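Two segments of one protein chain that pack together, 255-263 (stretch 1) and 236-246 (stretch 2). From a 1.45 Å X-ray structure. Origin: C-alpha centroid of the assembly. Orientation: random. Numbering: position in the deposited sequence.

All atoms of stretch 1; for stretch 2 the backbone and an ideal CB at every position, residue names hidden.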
# COMPACT_ATOMS: atom_id res chain seq x y z
N PHE A 255 7.67 14.38 -1.63
CA PHE A 255 8.07 13.05 -1.19
C PHE A 255 7.58 12.04 -2.20
O PHE A 255 6.41 12.09 -2.59
CB PHE A 255 7.46 12.77 0.20
CG PHE A 255 7.86 11.48 0.86
CD1 PHE A 255 7.18 10.30 0.57
CD2 PHE A 255 8.87 11.45 1.81
CE1 PHE A 255 7.53 9.10 1.21
CE2 PHE A 255 9.20 10.25 2.46
CZ PHE A 255 8.51 9.10 2.17
N LEU A 256 8.48 11.15 -2.68
CA LEU A 256 8.13 10.19 -3.69
C LEU A 256 8.87 8.92 -3.34
O LEU A 256 10.10 8.90 -3.39
CB LEU A 256 8.52 10.75 -5.07
CG LEU A 256 7.95 10.11 -6.32
CD1 LEU A 256 6.51 10.01 -6.26
CD2 LEU A 256 8.27 10.96 -7.53
N ASP A 257 8.13 7.89 -2.91
CA ASP A 257 8.74 6.64 -2.49
C ASP A 257 8.22 5.51 -3.38
O ASP A 257 7.01 5.24 -3.43
CB ASP A 257 8.42 6.36 -1.01
CG ASP A 257 9.37 5.40 -0.30
OD1 ASP A 257 10.39 5.01 -0.91
OD2 ASP A 257 9.15 5.12 0.90
N ILE A 258 9.15 4.89 -4.11
CA ILE A 258 8.82 3.83 -5.04
C ILE A 258 9.12 2.50 -4.39
O ILE A 258 10.24 2.28 -3.95
CB ILE A 258 9.62 3.97 -6.36
CG1 ILE A 258 9.46 5.40 -6.99
CG2 ILE A 258 9.21 2.87 -7.39
CD1 ILE A 258 10.29 5.56 -8.28
N PRO A 259 8.11 1.63 -4.31
CA PRO A 259 8.31 0.30 -3.72
C PRO A 259 8.96 -0.65 -4.72
O PRO A 259 9.11 -0.30 -5.90
CB PRO A 259 6.87 -0.13 -3.42
CG PRO A 259 6.08 0.42 -4.59
CD PRO A 259 6.74 1.77 -4.87
N PRO A 260 9.25 -1.90 -4.32
CA PRO A 260 9.76 -2.87 -5.31
C PRO A 260 8.80 -3.07 -6.45
O PRO A 260 7.57 -3.15 -6.25
CB PRO A 260 9.89 -4.17 -4.49
CG PRO A 260 10.06 -3.68 -3.06
CD PRO A 260 9.13 -2.51 -2.98
N LEU A 261 9.36 -3.15 -7.68
CA LEU A 261 8.58 -3.32 -8.89
C LEU A 261 9.02 -4.58 -9.58
O LEU A 261 10.09 -5.11 -9.29
CB LEU A 261 8.65 -2.13 -9.85
CG LEU A 261 8.16 -0.78 -9.30
CD1 LEU A 261 8.37 0.32 -10.35
CD2 LEU A 261 6.67 -0.85 -8.87
N TYR A 262 8.13 -5.10 -10.44
CA TYR A 262 8.31 -6.41 -11.06
C TYR A 262 7.95 -6.37 -12.52
O TYR A 262 7.10 -5.58 -12.93
CB TYR A 262 7.42 -7.45 -10.34
CG TYR A 262 7.72 -7.51 -8.86
CD1 TYR A 262 8.77 -8.28 -8.37
CD2 TYR A 262 7.02 -6.71 -7.94
CE1 TYR A 262 9.11 -8.28 -7.02
CE2 TYR A 262 7.39 -6.66 -6.60
CZ TYR A 262 8.41 -7.47 -6.13
OH TYR A 262 8.77 -7.51 -4.80
N ASP A 263 8.63 -7.20 -13.31
CA ASP A 263 8.40 -7.30 -14.76
C ASP A 263 7.81 -8.68 -15.06
O ASP A 263 8.41 -9.70 -14.75
CB ASP A 263 9.71 -7.08 -15.55
CG ASP A 263 9.52 -6.92 -17.05
OD1 ASP A 263 8.56 -6.27 -17.44
OD2 ASP A 263 10.31 -7.49 -17.82
N UNK A 236 8.30 -16.01 1.31
CA UNK A 236 9.64 -16.49 1.05
C UNK A 236 10.70 -15.40 1.04
O UNK A 236 11.86 -15.70 0.82
CB UNK A 236 9.66 -17.23 -0.29
N UNK A 237 10.31 -14.12 1.22
CA UNK A 237 11.30 -13.04 1.21
C UNK A 237 10.77 -11.89 2.06
O UNK A 237 9.64 -12.00 2.60
CB UNK A 237 11.60 -12.57 -0.22
N UNK A 238 11.58 -10.84 2.28
CA UNK A 238 11.15 -9.70 3.06
C UNK A 238 10.24 -8.82 2.20
O UNK A 238 10.67 -7.78 1.68
CB UNK A 238 12.35 -8.91 3.58
N UNK A 239 8.98 -9.27 2.01
CA UNK A 239 8.03 -8.52 1.20
C UNK A 239 7.61 -7.25 1.94
O UNK A 239 7.85 -7.11 3.15
CB UNK A 239 6.81 -9.38 0.86
N UNK A 240 7.07 -6.31 1.20
CA UNK A 240 6.59 -5.09 1.83
C UNK A 240 5.33 -4.64 1.15
O UNK A 240 5.00 -5.11 0.05
CB UNK A 240 7.65 -3.99 1.79
N UNK A 241 4.64 -3.69 1.80
CA UNK A 241 3.39 -3.19 1.27
C UNK A 241 3.60 -2.47 -0.05
O UNK A 241 4.46 -1.58 -0.17
CB UNK A 241 2.72 -2.26 2.28
N UNK A 242 2.84 -2.89 -1.05
CA UNK A 242 2.93 -2.30 -2.37
C UNK A 242 2.20 -0.96 -2.44
O UNK A 242 1.00 -0.94 -2.77
CB UNK A 242 2.36 -3.26 -3.41
N UNK A 243 2.89 0.13 -2.14
CA UNK A 243 2.31 1.45 -2.34
C UNK A 243 3.39 2.38 -2.85
O UNK A 243 4.50 2.42 -2.31
CB UNK A 243 1.69 1.99 -1.05
N UNK A 244 3.03 3.08 -3.91
CA UNK A 244 3.83 4.18 -4.47
C UNK A 244 3.31 5.43 -3.73
O UNK A 244 2.11 5.77 -3.83
CB UNK A 244 3.69 4.30 -5.99
N UNK A 245 4.18 6.05 -2.90
CA UNK A 245 3.78 7.18 -2.06
C UNK A 245 4.17 8.48 -2.74
O UNK A 245 5.34 8.67 -3.06
CB UNK A 245 4.42 7.09 -0.67
N UNK A 246 3.19 9.34 -3.02
CA UNK A 246 3.47 10.64 -3.65
C UNK A 246 2.84 11.69 -2.79
O UNK A 246 1.61 11.73 -2.64
CB UNK A 246 2.95 10.72 -5.09

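Stretch 2 approaches stretch 1 through a loop and then joins strand 255-258 as an antiparallel neighbour, so the demands on its side chains change along its length. Position 236 lies far from stretch 1 and has a positive phi of 89°, which by itself favours glycine; the residue is Gly236. At position 237 the CA-to-CB bond points toward stretch 1, but no atom of stretch 1 is close to the ideal CB, so a short side chain would leave the gap open and a long one, aromatic or polar, could cross it toward the hydroxyl of Tyr262. Tyr237 is found, with chi1 at p, and its OH lies 3.3 Å from Tyr262 OH.

Position 238 is out of reach and stretch 1 sets no preference; it is Ala238. Position 239 points sideways with no atom of stretch 1 close to its ideal CB, so the constraint is loose; a longer side chain could turn toward Tyr262, and a small or polar one would also fit. Asn239 leads its side chain away, its ND2 hydrogen-bonded elsewhere in the structure.

At position 240 CA-to-CB again points toward stretch 1, with the ideal CB 5.2 Å from Pro260 CD. A medium or long chain, aliphatic or with a flat polar end, could lie against the proline ring. Gln240 does so, its CD 3.4 Å from Pro260 CD. Position 241 points away, so stretch 1 sets little preference there; Glu241 occupies it, and its carboxylate is bound elsewhere in the structure.

Position 242 is directed sideways, its ideal CB 5.4 Å from Pro259 CG. The carbonyl of Pro260 is the nearby polar feature, too distant for a short side chain to meet directly, so either a small polar group working through water or an apolar group against Pro259 would suit. Asn242, with chi1 at t, takes the first course: a water donates to both Asn242 OD1 and Pro260 O, at 2.7 Å each, while OD1 also comes within 3.8 Å of Pro259 CG. Position 243 points away and tolerates many residues; in His243 it is the backbone O that meets the proline, 3.4 Å from Pro259 CG.

Strand 244-246 runs antiparallel to strand 255-258. At 244 the CA is 3.5 Å from Asp257 O in a CA-H...O contact, and the CA-to-CB bond points sideways. The ideal CB is 4.1 Å from Pro259 CD, and the aliphatic chains of Leu256 and Ile258 lie within range of a branched apolar side chain. Leu244 reaches Ile258 CG1 with its CD1 at 3.9 Å.

Position 245 forms the hydrogen-bonded pair with Asp257: its N donates to Asp257 O (3.0 Å) and its O accepts from Asp257 N (2.9 Å). Its ideal CB, 4.1 Å from Asp257 CB and 4.2 Å from Phe255 CE1, favours a compact, beta-branched or otherwise apolar residue, although a polar one could address the carboxylate. Val245 sets its CG1 3.9 Å from Phe255 CE1.

Position 246 forms the non-hydrogen-bonded pair with Leu256, its CA 3.4 Å from Phe255 O in a CA-H...O contact. The ideal CB, 3.8 Å from Leu256 CD1, calls for an aliphatic chain such as isoleucine, valine or leucine. Ile246 packs CG1 tightly on Leu256 CD1, at 3.3 Å.

Stretch 2, residues 236-246: GYANQENHLVI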
# COMPACT_ATOMS: atom_id res chain seq x y z
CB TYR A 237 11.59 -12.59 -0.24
CG TYR A 237 10.48 -11.78 -0.90
CD1 TYR A 237 9.30 -12.39 -1.31
CD2 TYR A 237 10.63 -10.42 -1.13
CE1 TYR A 237 8.27 -11.66 -1.89
CE2 TYR A 237 9.61 -9.67 -1.74
CZ TYR A 237 8.44 -10.30 -2.11
OH TYR A 237 7.41 -9.58 -2.68
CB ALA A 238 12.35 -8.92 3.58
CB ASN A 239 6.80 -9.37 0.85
CG ASN A 239 6.04 -9.81 2.09
OD1 ASN A 239 6.55 -10.63 2.89
ND2 ASN A 239 4.89 -9.21 2.33
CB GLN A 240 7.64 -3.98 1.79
CG GLN A 240 7.93 -3.50 0.41
CD GLN A 240 9.24 -2.74 0.40
OE1 GLN A 240 10.32 -3.34 0.35
NE2 GLN A 240 9.14 -1.41 0.41
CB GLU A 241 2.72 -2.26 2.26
CG GLU A 241 2.35 -2.96 3.57
CD GLU A 241 2.12 -1.98 4.71
OE1 GLU A 241 1.02 -1.39 4.78
OE2 GLU A 241 3.08 -1.71 5.46
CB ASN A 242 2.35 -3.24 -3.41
CG ASN A 242 2.33 -2.66 -4.78
OD1 ASN A 242 3.34 -2.14 -5.26
ND2 ASN A 242 1.19 -2.75 -5.44
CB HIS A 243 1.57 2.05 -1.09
CG HIS A 243 2.27 1.88 0.22
ND1 HIS A 243 1.62 1.30 1.31
CD2 HIS A 243 3.51 2.26 0.62
CE1 HIS A 243 2.48 1.34 2.31
NE2 HIS A 243 3.62 1.91 1.96
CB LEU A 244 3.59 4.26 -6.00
CG LEU A 244 4.10 5.53 -6.71
CD1 LEU A 244 5.62 5.64 -6.65
CD2 LEU A 244 3.62 5.56 -8.22
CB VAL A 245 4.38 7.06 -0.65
CG1 VAL A 245 3.84 8.19 0.24
CG2 VAL A 245 4.06 5.70 -0.02
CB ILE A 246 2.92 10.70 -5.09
CG1 ILE A 246 3.33 9.43 -5.91
CG2 ILE A 246 3.39 12.02 -5.76
CD1 ILE A 246 2.96 9.49 -7.48
O HOH W 1 5.70 -3.17 -4.35
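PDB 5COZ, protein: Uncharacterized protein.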